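Local coordinates for bromo domain containing protein (Cryptosporidium parvum, PDB 5U9N) that probably recognises acetyl-lysine marks through its second bromodomain, the part described here with the inhibitor bromosporine in its pocket, at residues F27-P32 with L105-C110; K44-E49 with M111-N116; I93-E98 with L145-S150. All coordinates share one frame; numbering follows the deposited sequence.

Interaction 1. Residues F27-P32 with L105-C110. With BMF (Bromosporine), chain C.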
loop_
_atom_site.group_PDB
_atom_site.type_symbol
_atom_site.label_atom_id
_atom_site.label_comp_id
_atom_site.label_asym_id
_atom_site.label_seq_id
_atom_site.Cartn_x
_atom_site.Cartn_y
_atom_site.Cartn_z
ATOM N N PHE A 27 10.223 2.116 3.122
ATOM C CA PHE A 27 10.918 0.951 2.554
ATOM C C PHE A 27 10.221 -0.369 2.966
ATOM O O PHE A 27 10.295 -1.349 2.228
ATOM C CB PHE A 27 12.411 0.926 2.989
ATOM C CG PHE A 27 12.648 0.627 4.455
ATOM C CD1 PHE A 27 12.792 -0.676 4.898
ATOM C CD2 PHE A 27 12.742 1.648 5.382
ATOM C CE1 PHE A 27 12.991 -0.951 6.252
ATOM C CE2 PHE A 27 12.892 1.369 6.738
ATOM C CZ PHE A 27 13.014 0.071 7.166
ATOM N N LEU A 28 9.542 -0.386 4.137
ATOM C CA LEU A 28 8.855 -1.594 4.626
ATOM C C LEU A 28 7.832 -2.113 3.632
ATOM O O LEU A 28 7.717 -3.318 3.440
ATOM C CB LEU A 28 8.142 -1.312 5.965
ATOM C CG LEU A 28 9.039 -1.028 7.195
ATOM C CD1 LEU A 28 8.194 -0.593 8.394
ATOM C CD2 LEU A 28 9.864 -2.244 7.564
ATOM N N PHE A 29 7.110 -1.203 2.979
ATOM C CA PHE A 29 5.995 -1.538 2.121
ATOM C C PHE A 29 6.305 -1.436 0.632
ATOM O O PHE A 29 5.374 -1.536 -0.184
ATOM C CB PHE A 29 4.848 -0.591 2.444
ATOM C CG PHE A 29 4.711 -0.299 3.917
ATOM C CD1 PHE A 29 4.240 -1.266 4.791
ATOM C CD2 PHE A 29 5.133 0.914 4.442
ATOM C CE1 PHE A 29 4.109 -0.998 6.147
ATOM C CE2 PHE A 29 4.991 1.189 5.805
ATOM C CZ PHE A 29 4.470 0.232 6.647
ATOM N N GLU A 30 7.581 -1.271 0.256
ATOM C CA GLU A 30 7.943 -1.038 -1.136
ATOM C C GLU A 30 7.910 -2.318 -1.958
ATOM O O GLU A 30 7.256 -2.356 -2.999
ATOM C CB GLU A 30 9.337 -0.395 -1.215
ATOM C CG GLU A 30 9.770 0.009 -2.612
ATOM C CD GLU A 30 8.766 0.841 -3.379
ATOM O OE1 GLU A 30 8.090 1.682 -2.748
ATOM O OE2 GLU A 30 8.665 0.668 -4.616
ATOM N N ASN A 31 8.602 -3.351 -1.509
ATOM C CA ASN A 31 8.703 -4.595 -2.268
ATOM C C ASN A 31 8.055 -5.741 -1.506
ATOM O O ASN A 31 7.859 -5.633 -0.293
ATOM C CB ASN A 31 10.178 -4.908 -2.564
ATOM C CG ASN A 31 10.882 -3.761 -3.253
ATOM O OD1 ASN A 31 10.461 -3.299 -4.329
ATOM N ND2 ASN A 31 11.919 -3.221 -2.620
ATOM N N PRO A 32 7.737 -6.870 -2.190
ATOM C CA PRO A 32 7.088 -7.990 -1.486
ATOM C C PRO A 32 7.923 -8.557 -0.343
ATOM O O PRO A 32 9.103 -8.859 -0.522
ATOM C CB PRO A 32 6.884 -9.040 -2.590
ATOM C CG PRO A 32 6.899 -8.270 -3.858
ATOM C CD PRO A 32 7.871 -7.149 -3.635
ATOM N N LEU A 105 -4.812 -2.646 2.284
ATOM C CA LEU A 105 -4.434 -4.051 2.536
ATOM C C LEU A 105 -2.967 -4.157 3.022
ATOM O O LEU A 105 -2.663 -4.990 3.866
ATOM C CB LEU A 105 -4.628 -4.878 1.237
ATOM C CG LEU A 105 -4.227 -6.335 1.266
ATOM C CD1 LEU A 105 -5.108 -7.127 2.200
ATOM C CD2 LEU A 105 -4.282 -6.915 -0.109
ATOM N N ILE A 106 -2.078 -3.325 2.466
ATOM C CA ILE A 106 -0.657 -3.247 2.836
ATOM C C ILE A 106 -0.528 -2.903 4.320
ATOM O O ILE A 106 0.267 -3.500 5.019
ATOM C CB ILE A 106 0.070 -2.170 1.954
ATOM C CG1 ILE A 106 0.163 -2.631 0.498
ATOM C CG2 ILE A 106 1.490 -1.841 2.486
ATOM C CD1 ILE A 106 0.668 -1.555 -0.468
ATOM N N PHE A 107 -1.253 -1.896 4.773
ATOM C CA PHE A 107 -1.161 -1.426 6.157
ATOM C C PHE A 107 -1.895 -2.347 7.153
ATOM O O PHE A 107 -1.402 -2.493 8.264
ATOM C CB PHE A 107 -1.692 0.014 6.267
ATOM C CG PHE A 107 -0.998 0.977 5.316
ATOM C CD1 PHE A 107 0.380 0.927 5.129
ATOM C CD2 PHE A 107 -1.730 1.884 4.564
ATOM C CE1 PHE A 107 1.008 1.768 4.212
ATOM C CE2 PHE A 107 -1.102 2.706 3.627
ATOM C CZ PHE A 107 0.258 2.618 3.434
ATOM N N SER A 108 -3.016 -3.007 6.766
ATOM C CA SER A 108 -3.716 -3.906 7.674
ATOM C C SER A 108 -2.981 -5.217 7.822
ATOM O O SER A 108 -3.047 -5.829 8.890
ATOM C CB SER A 108 -5.149 -4.160 7.205
ATOM O OG SER A 108 -5.221 -4.794 5.942
ATOM N N ASN A 109 -2.297 -5.682 6.763
ATOM C CA ASN A 109 -1.503 -6.918 6.864
ATOM C C ASN A 109 -0.339 -6.690 7.833
ATOM O O ASN A 109 -0.058 -7.526 8.688
ATOM C CB ASN A 109 -0.954 -7.337 5.490
ATOM C CG ASN A 109 -2.000 -7.861 4.545
ATOM O OD1 ASN A 109 -3.138 -8.141 4.928
ATOM N ND2 ASN A 109 -1.637 -7.993 3.281
ATOM N N CYS A 110 0.289 -5.534 7.729
ATOM C CA CYS A 110 1.388 -5.168 8.597
ATOM C C CYS A 110 0.910 -5.023 10.042
ATOM O O CYS A 110 1.607 -5.432 10.955
ATOM C CB CYS A 110 2.046 -3.885 8.104
ATOM S SG CYS A 110 3.427 -3.337 9.118
HETATM C C10 BMF C . 10.686 -5.552 6.338
HETATM N N12 BMF C . 8.335 -5.618 6.439
HETATM C C15 BMF C . 8.312 -6.997 8.964
HETATM C C17 BMF C . 9.209 -8.304 10.905
HETATM C C20 BMF C . 10.196 -8.705 13.933
HETATM C C22 BMF C . 9.461 -6.621 8.317
HETATM C C26 BMF C . 5.553 -5.087 5.417
HETATM C C28 BMF C . 13.076 -5.277 6.260
HETATM C C01 BMF C . 14.279 -4.320 4.261
HETATM C C02 BMF C . 13.019 -4.751 4.972
HETATM C C03 BMF C . 11.750 -4.626 4.375
HETATM N N04 BMF C . 11.611 -4.069 3.074
HETATM S S05 BMF C . 11.352 -4.915 1.707
HETATM C C06 BMF C . 10.044 -6.028 2.041
HETATM O O07 BMF C . 10.909 -3.978 0.719
HETATM O O08 BMF C . 12.539 -5.672 1.454
HETATM C C09 BMF C . 10.603 -5.013 5.057
HETATM C C11 BMF C . 9.454 -5.940 7.049
HETATM N N13 BMF C . 7.190 -6.000 7.099
HETATM C C14 BMF C . 7.087 -6.671 8.297
HETATM N N16 BMF C . 8.196 -7.683 10.205
HETATM O O18 BMF C . 8.700 -8.854 12.040
HETATM C C19 BMF C . 9.625 -9.622 12.883
HETATM O O21 BMF C . 10.378 -8.336 10.582
HETATM N N23 BMF C . 5.807 -6.915 8.544
HETATM N N24 BMF C . 5.069 -6.384 7.490
HETATM C C25 BMF C . 5.903 -5.830 6.651
HETATM C C27 BMF C . 11.938 -5.674 6.935
#
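F29 meets I106, F107 and C110 of helix 96-113, and contacts with its ring account for most of the interface. The aromatic contact is a T-shaped pair: F107 turns its edge toward one face of F29, with CE1 over the middle of the ring, the centroids 5.4 Å apart and the planes at 89°. L28 CB covers the opposite face, so the ring is sandwiched between its sequence neighbour and the helix. The aliphatic contact comes from I106, whose CG2 methyl lies 3.6 Å from F29 CB and equally near F29 CD1.

Sulfur supplies the third kind of contact. C110 has SG anti to its backbone N (chi1 180°), which brings the sulfur into the ring plane at the edge of F29, 3.8 Å from CE1. Residues 27-29 fall in the loop after helix 9-20, the ZA loop of a bromodomain, where they appear to take the place of the family's WPF shelf, with F29 as its inner phenylalanine.

Bromosporine lies along this segment. Its sulfonamide N04 donates to F27 O at 3.1 Å, and the backbone N of N31 gives a longer bond, 3.3 Å, to the sulfonyl O07. L28 CD2 packs 3.6 Å from C10 of the inhibitor, while C110 SG approaches N24 of the triazole ring at 3.8 Å.

Interaction 2. Residues K44-E49 with M111-N116; sequences KNRYKE and MIFNPN. With BMF (Bromosporine), chain C.
OD1 of N114 accepts the N-H of bromosporine N16 at 2.9 Å, with an N-H...O angle of 154°, while F113, the preceding residue, packs against R46 and Y47 of helix 41-50. The other end of the N114 amide is also engaged: ND2 donates to C110 O one helical turn back and stands 2.8 Å from N23 of the inhibitor. The bond to C110 O should fix the rotation of the amide and keep OD1 turned to the ligand. N114 is the first residue to leave helical geometry at the end of helix 96-113, the position of the asparagine that reads acetyl-lysine in bromodomains. Triazole N23, facing ND2, probably takes the place of the acetyl carbonyl oxygen; the contact of N16-H with OD1 is a further bond of the inhibitor.

F113 carries its ring to helix 41-50 while its CD2 edge still borders the inhibitor. A trans chi1 (-170°) extends the side chain to where Y47 presents an edge to its face. Y47 CD1 sits 3.5 Å above the middle of the F113 ring; the planes meet at 67°, an edge-to-face pair well short of perpendicular. F113 CE1, on the outer part of the ring, lies 3.5 Å from Y47 CA. R46 bends at chi3 and brings NH1 to within 3.4 Å of F113 CZ. The two planes are nearly parallel, and the guanidinium approaches obliquely.

V50 of helix 41-50 adds to the packing on F113, V33 and L34 of the preceding loop touch Y47, and I123 of helix 122-139 touches N114.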
loop_
_atom_site.group_PDB
_atom_site.type_symbol
_atom_site.label_atom_id
_atom_site.label_comp_id
_atom_site.label_asym_id
_atom_site.label_seq_id
_atom_site.Cartn_x
_atom_site.Cartn_y
_atom_site.Cartn_z
ATOM N N LYS A 44 9.110 -15.555 7.231
ATOM C CA LYS A 44 8.364 -15.539 5.965
ATOM C C LYS A 44 7.382 -16.722 5.876
ATOM O O LYS A 44 6.362 -16.609 5.205
ATOM C CB LYS A 44 9.322 -15.555 4.757
ATOM C CG LYS A 44 10.115 -14.248 4.586
ATOM C CD LYS A 44 11.438 -14.457 3.831
ATOM C CE LYS A 44 11.229 -14.711 2.365
ATOM N NZ LYS A 44 12.519 -14.866 1.636
ATOM N N ASN A 45 7.679 -17.838 6.547
ATOM C CA ASN A 45 6.786 -19.012 6.549
ATOM C C ASN A 45 5.578 -18.768 7.476
ATOM O O ASN A 45 4.474 -19.233 7.186
ATOM C CB ASN A 45 7.545 -20.272 6.992
ATOM C CG ASN A 45 8.652 -20.697 6.042
ATOM O OD1 ASN A 45 8.842 -20.123 4.960
ATOM N ND2 ASN A 45 9.442 -21.680 6.454
ATOM N N ARG A 46 5.792 -18.039 8.596
ATOM C CA ARG A 46 4.698 -17.679 9.490
ATOM C C ARG A 46 3.817 -16.638 8.792
ATOM O O ARG A 46 2.604 -16.674 8.950
ATOM C CB ARG A 46 5.228 -17.136 10.844
ATOM C CG ARG A 46 4.097 -16.840 11.859
ATOM C CD ARG A 46 4.594 -16.362 13.222
ATOM N NE ARG A 46 5.212 -15.027 13.171
ATOM C CZ ARG A 46 6.524 -14.784 13.050
ATOM N NH1 ARG A 46 6.974 -13.535 13.022
ATOM N NH2 ARG A 46 7.391 -15.791 12.946
ATOM N N TYR A 47 4.425 -15.766 7.963
ATOM C CA TYR A 47 3.702 -14.723 7.222
ATOM C C TYR A 47 2.653 -15.314 6.276
ATOM O O TYR A 47 1.564 -14.768 6.180
ATOM C CB TYR A 47 4.678 -13.852 6.416
ATOM C CG TYR A 47 4.058 -12.559 5.936
ATOM C CD1 TYR A 47 4.061 -11.425 6.736
ATOM C CD2 TYR A 47 3.476 -12.465 4.678
ATOM C CE1 TYR A 47 3.502 -10.234 6.301
ATOM C CE2 TYR A 47 2.884 -11.283 4.243
ATOM C CZ TYR A 47 2.889 -10.171 5.065
ATOM O OH TYR A 47 2.350 -8.977 4.644
ATOM N N LYS A 48 2.980 -16.392 5.563
ATOM C CA LYS A 48 2.031 -17.031 4.636
ATOM C C LYS A 48 0.830 -17.594 5.400
ATOM O O LYS A 48 -0.285 -17.603 4.878
ATOM C CB LYS A 48 2.712 -18.169 3.851
ATOM C CG LYS A 48 3.721 -17.713 2.813
ATOM C CD LYS A 48 4.212 -18.913 1.955
ATOM C CE LYS A 48 4.983 -18.496 0.717
ATOM N NZ LYS A 48 4.975 -19.556 -0.330
ATOM N N GLU A 49 1.071 -18.096 6.626
ATOM C CA GLU A 49 0.023 -18.650 7.480
ATOM C C GLU A 49 -0.885 -17.523 8.028
ATOM O O GLU A 49 -2.104 -17.664 8.050
ATOM C CB GLU A 49 0.670 -19.439 8.651
ATOM C CG GLU A 49 -0.241 -20.473 9.291
ATOM N N MET A 111 -0.268 -4.475 10.244
ATOM C CA MET A 111 -0.805 -4.285 11.588
ATOM C C MET A 111 -1.389 -5.588 12.162
ATOM O O MET A 111 -1.476 -5.702 13.377
ATOM C CB MET A 111 -1.852 -3.160 11.590
ATOM C CG MET A 111 -1.210 -1.773 11.382
ATOM S SD MET A 111 -2.333 -0.411 11.654
ATOM C CE MET A 111 -3.134 -0.319 10.071
ATOM N N ILE A 112 -1.718 -6.589 11.322
ATOM C CA ILE A 112 -2.146 -7.921 11.833
ATOM C C ILE A 112 -0.908 -8.769 12.194
ATOM O O ILE A 112 -0.943 -9.517 13.173
ATOM C CB ILE A 112 -3.047 -8.663 10.796
ATOM C CG1 ILE A 112 -4.395 -7.973 10.705
ATOM C CG2 ILE A 112 -3.238 -10.177 11.148
ATOM C CD1 ILE A 112 -5.106 -8.223 9.515
ATOM N N PHE A 113 0.156 -8.696 11.378
ATOM C CA PHE A 113 1.332 -9.536 11.550
ATOM C C PHE A 113 2.271 -9.040 12.661
ATOM O O PHE A 113 2.940 -9.865 13.294
ATOM C CB PHE A 113 2.114 -9.625 10.219
ATOM C CG PHE A 113 3.228 -10.659 10.212
ATOM C CD1 PHE A 113 2.938 -12.017 10.231
ATOM C CD2 PHE A 113 4.561 -10.269 10.194
ATOM C CE1 PHE A 113 3.965 -12.973 10.263
ATOM C CE2 PHE A 113 5.584 -11.219 10.234
ATOM C CZ PHE A 113 5.280 -12.572 10.256
ATOM N N ASN A 114 2.386 -7.722 12.864
ATOM C CA ASN A 114 3.379 -7.197 13.815
ATOM C C ASN A 114 2.705 -6.682 15.061
ATOM O O ASN A 114 1.562 -6.225 14.997
ATOM C CB ASN A 114 4.236 -6.093 13.161
ATOM C CG ASN A 114 4.882 -6.535 11.857
ATOM O OD1 ASN A 114 5.917 -7.177 11.843
ATOM N ND2 ASN A 114 4.239 -6.274 10.744
ATOM N N PRO A 115 3.382 -6.791 16.236
ATOM C CA PRO A 115 2.742 -6.372 17.493
ATOM C C PRO A 115 2.796 -4.860 17.691
ATOM O O PRO A 115 3.693 -4.196 17.169
ATOM C CB PRO A 115 3.566 -7.105 18.551
ATOM C CG PRO A 115 4.937 -7.152 17.979
ATOM C CD PRO A 115 4.745 -7.335 16.487
ATOM N N ASN A 116 1.858 -4.323 18.479
ATOM C CA ASN A 116 1.776 -2.886 18.738
ATOM C C ASN A 116 2.425 -2.557 20.084
ATOM O O ASN A 116 2.302 -1.435 20.573
ATOM C CB ASN A 116 0.309 -2.396 18.680
ATOM C CG ASN A 116 -0.540 -2.725 19.898
ATOM O OD1 ASN A 116 -0.902 -1.831 20.682
ATOM N ND2 ASN A 116 -1.028 -3.965 19.980
HETATM C C10 BMF C . 10.686 -5.552 6.338
HETATM N N12 BMF C . 8.335 -5.618 6.439
HETATM C C15 BMF C . 8.312 -6.997 8.964
HETATM C C17 BMF C . 9.209 -8.304 10.905
HETATM C C20 BMF C . 10.196 -8.705 13.933
HETATM C C22 BMF C . 9.461 -6.621 8.317
HETATM C C26 BMF C . 5.553 -5.087 5.417
HETATM C C28 BMF C . 13.076 -5.277 6.260
HETATM C C01 BMF C . 14.279 -4.320 4.261
HETATM C C02 BMF C . 13.019 -4.751 4.972
HETATM C C03 BMF C . 11.750 -4.626 4.375
HETATM N N04 BMF C . 11.611 -4.069 3.074
HETATM S S05 BMF C . 11.352 -4.915 1.707
HETATM C C06 BMF C . 10.044 -6.028 2.041
HETATM O O07 BMF C . 10.909 -3.978 0.719
HETATM O O08 BMF C . 12.539 -5.672 1.454
HETATM C C09 BMF C . 10.603 -5.013 5.057
HETATM C C11 BMF C . 9.454 -5.940 7.049
HETATM N N13 BMF C . 7.190 -6.000 7.099
HETATM C C14 BMF C . 7.087 -6.671 8.297
HETATM N N16 BMF C . 8.196 -7.683 10.205
HETATM O O18 BMF C . 8.700 -8.854 12.040
HETATM C C19 BMF C . 9.625 -9.622 12.883
HETATM O O21 BMF C . 10.378 -8.336 10.582
HETATM N N23 BMF C . 5.807 -6.915 8.544
HETATM N N24 BMF C . 5.069 -6.384 7.490
HETATM C C25 BMF C . 5.903 -5.830 6.651
HETATM C C27 BMF C . 11.938 -5.674 6.935
#

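Interaction 3. Residues I93-E98 with L145-S150; sequences IENPHE and LLYSNS
Y147 lays one face of its ring over the pyrrolidine of P96 and the CB of N95, two CH-pi contacts on the same face. P96 CD stands 3.8 Å from the ring centroid and 22° off the normal, shifted toward the CG side; N95 CB lies under the phenol end, 3.6 Å from Y147 CZ. The two donors thus share the length of the ring. The contact joins the N-terminus of helix 96-113, the helix that comes third in the four-helix bundle of a bromodomain, to the short C-terminal helix 143-148.

N95 is the N-cap of that bundle helix. Its CG is turned between the backbone N and the carbonyl carbon (chi1 43°), folding the amide back over the first turn, and OD1 accepts from E98 N at 2.9 Å. P96 follows as the first helical residue, where a backbone N-H is not needed. Y147 packs on this capped helix start: a chi1 of 178° swings its ring out from helix 143-148 and across the cap.

W9 of helix 9-20 meets Y147 edge-to-face and also touches P96, so three parts of the chain converge here. Just past helix 143-148, N149 ND2 bonds back to L145 O at 2.8 Å. N95 and Y147 are also linked through solvent: a single water accepts from N95 ND2 at 3.0 Å and lies 2.9 Å from Y147 OH.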
loop_
_atom_site.group_PDB
_atom_site.type_symbol
_atom_site.label_atom_id
_atom_site.label_comp_id
_atom_site.label_asym_id
_atom_site.label_seq_id
_atom_site.Cartn_x
_atom_site.Cartn_y
_atom_site.Cartn_z
ATOM N N ILE A 93 -5.781 -2.772 -12.090
ATOM C CA ILE A 93 -6.693 -2.091 -11.165
ATOM C C ILE A 93 -7.827 -1.424 -11.990
ATOM O O ILE A 93 -7.570 -0.480 -12.738
ATOM C CB ILE A 93 -5.912 -1.063 -10.272
ATOM C CG1 ILE A 93 -4.908 -1.789 -9.368
ATOM C CG2 ILE A 93 -6.889 -0.233 -9.402
ATOM C CD1 ILE A 93 -3.775 -1.065 -9.064
ATOM N N GLU A 94 -9.083 -1.927 -11.839
ATOM C CA GLU A 94 -10.221 -1.476 -12.639
ATOM C C GLU A 94 -10.753 -0.130 -12.204
ATOM O O GLU A 94 -11.430 0.509 -12.995
ATOM C CB GLU A 94 -11.376 -2.493 -12.576
ATOM C CG GLU A 94 -11.179 -3.727 -13.449
ATOM C CD GLU A 94 -12.407 -4.626 -13.511
ATOM O OE1 GLU A 94 -13.492 -4.118 -13.880
ATOM O OE2 GLU A 94 -12.293 -5.824 -13.158
ATOM N N ASN A 95 -10.532 0.285 -10.935
ATOM C CA ASN A 95 -11.121 1.548 -10.465
ATOM C C ASN A 95 -10.426 2.079 -9.197
ATOM O O ASN A 95 -9.639 1.370 -8.583
ATOM C CB ASN A 95 -12.627 1.347 -10.199
ATOM C CG ASN A 95 -12.956 0.063 -9.483
ATOM O OD1 ASN A 95 -12.408 -0.251 -8.432
ATOM N ND2 ASN A 95 -13.810 -0.719 -10.055
ATOM N N PRO A 96 -10.748 3.321 -8.761
ATOM C CA PRO A 96 -10.129 3.847 -7.534
ATOM C C PRO A 96 -10.518 3.055 -6.277
ATOM O O PRO A 96 -9.804 3.088 -5.290
ATOM C CB PRO A 96 -10.679 5.293 -7.458
ATOM C CG PRO A 96 -11.172 5.597 -8.798
ATOM C CD PRO A 96 -11.654 4.323 -9.366
ATOM N N HIS A 97 -11.628 2.329 -6.333
ATOM C CA HIS A 97 -12.130 1.549 -5.197
ATOM C C HIS A 97 -11.216 0.347 -4.962
ATOM O O HIS A 97 -10.895 0.045 -3.822
ATOM C CB HIS A 97 -13.587 1.101 -5.446
ATOM C CG HIS A 97 -14.507 2.226 -5.784
ATOM N ND1 HIS A 97 -15.294 2.823 -4.819
ATOM C CD2 HIS A 97 -14.721 2.850 -6.970
ATOM C CE1 HIS A 97 -15.972 3.773 -5.448
ATOM N NE2 HIS A 97 -15.640 3.832 -6.742
ATOM N N GLU A 98 -10.763 -0.312 -6.040
ATOM C CA GLU A 98 -9.800 -1.406 -5.905
ATOM C C GLU A 98 -8.416 -0.854 -5.462
ATOM O O GLU A 98 -7.740 -1.487 -4.661
ATOM C CB GLU A 98 -9.666 -2.215 -7.220
ATOM C CG GLU A 98 -8.527 -3.227 -7.162
ATOM C CD GLU A 98 -8.641 -4.420 -8.080
ATOM O OE1 GLU A 98 -8.157 -5.508 -7.691
ATOM O OE2 GLU A 98 -9.163 -4.261 -9.207
ATOM N N LEU A 145 -13.964 11.726 -8.780
ATOM C CA LEU A 145 -14.579 12.666 -9.732
ATOM C C LEU A 145 -13.940 12.522 -11.122
ATOM O O LEU A 145 -14.613 12.761 -12.125
ATOM C CB LEU A 145 -14.466 14.104 -9.248
ATOM C CG LEU A 145 -14.996 14.369 -7.846
ATOM C CD1 LEU A 145 -14.726 15.781 -7.439
ATOM C CD2 LEU A 145 -16.471 14.042 -7.754
ATOM N N LEU A 146 -12.653 12.129 -11.184
ATOM C CA LEU A 146 -11.980 11.853 -12.453
ATOM C C LEU A 146 -12.493 10.530 -13.035
ATOM O O LEU A 146 -12.855 10.487 -14.196
ATOM C CB LEU A 146 -10.456 11.802 -12.266
ATOM C CG LEU A 146 -9.783 13.151 -11.930
ATOM C CD1 LEU A 146 -8.297 12.970 -11.615
ATOM C CD2 LEU A 146 -9.963 14.130 -13.033
ATOM N N TYR A 147 -12.595 9.482 -12.208
ATOM C CA TYR A 147 -13.135 8.191 -12.629
ATOM C C TYR A 147 -14.618 8.282 -13.055
ATOM O O TYR A 147 -14.990 7.716 -14.083
ATOM C CB TYR A 147 -13.007 7.167 -11.488
ATOM C CG TYR A 147 -13.586 5.815 -11.838
ATOM C CD1 TYR A 147 -12.976 4.998 -12.781
ATOM C CD2 TYR A 147 -14.753 5.361 -11.240
ATOM C CE1 TYR A 147 -13.515 3.758 -13.120
ATOM C CE2 TYR A 147 -15.281 4.110 -11.542
ATOM C CZ TYR A 147 -14.666 3.313 -12.493
ATOM O OH TYR A 147 -15.193 2.082 -12.825
ATOM N N SER A 148 -15.469 8.925 -12.230
ATOM C CA SER A 148 -16.908 9.034 -12.521
ATOM C C SER A 148 -17.152 9.749 -13.874
ATOM O O SER A 148 -18.016 9.332 -14.645
ATOM C CB SER A 148 -17.633 9.775 -11.401
ATOM N N ASN A 149 -16.339 10.766 -14.179
ATOM C CA ASN A 149 -16.434 11.506 -15.429
ATOM C C ASN A 149 -15.342 11.014 -16.417
ATOM O O ASN A 149 -14.475 11.790 -16.829
ATOM C CB ASN A 149 -16.312 13.014 -15.152
ATOM C CG ASN A 149 -17.404 13.529 -14.216
ATOM O OD1 ASN A 149 -18.563 13.679 -14.612
ATOM N ND2 ASN A 149 -17.077 13.741 -12.933
ATOM N N SER A 150 -15.390 9.703 -16.773
ATOM C CA SER A 150 -14.457 9.086 -17.729
ATOM C C SER A 150 -15.190 8.042 -18.589
ATOM O O SER A 150 -16.036 7.303 -18.082
ATOM C CB SER A 150 -13.279 8.435 -16.998
ATOM O OG SER A 150 -13.632 7.207 -16.377
HETATM O O HOH W 1 -15.175 -0.768 -12.670
#

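In the fold
Helix 96-113 runs through all three interactions: its N-terminal cap carries interaction 3, its later turns interaction 1 and its C-terminal end interaction 2. Interaction 1 is wholly buried near the centre of the chain, and its chemistry is apolar, aromatic and sulfur packing. Interactions 2 and 3 are only partly buried, lie on opposite sides of that centre with their own centres about 31 Å apart, and add polar groups: a guanidinium against a ring in one, a water bridge in the other. Interactions 1 and 2 both border bromosporine and touch each other where N109 CB meets Y47 OH at 3.8 Å. Interaction 3 stands apart from the pocket, joining helix ends.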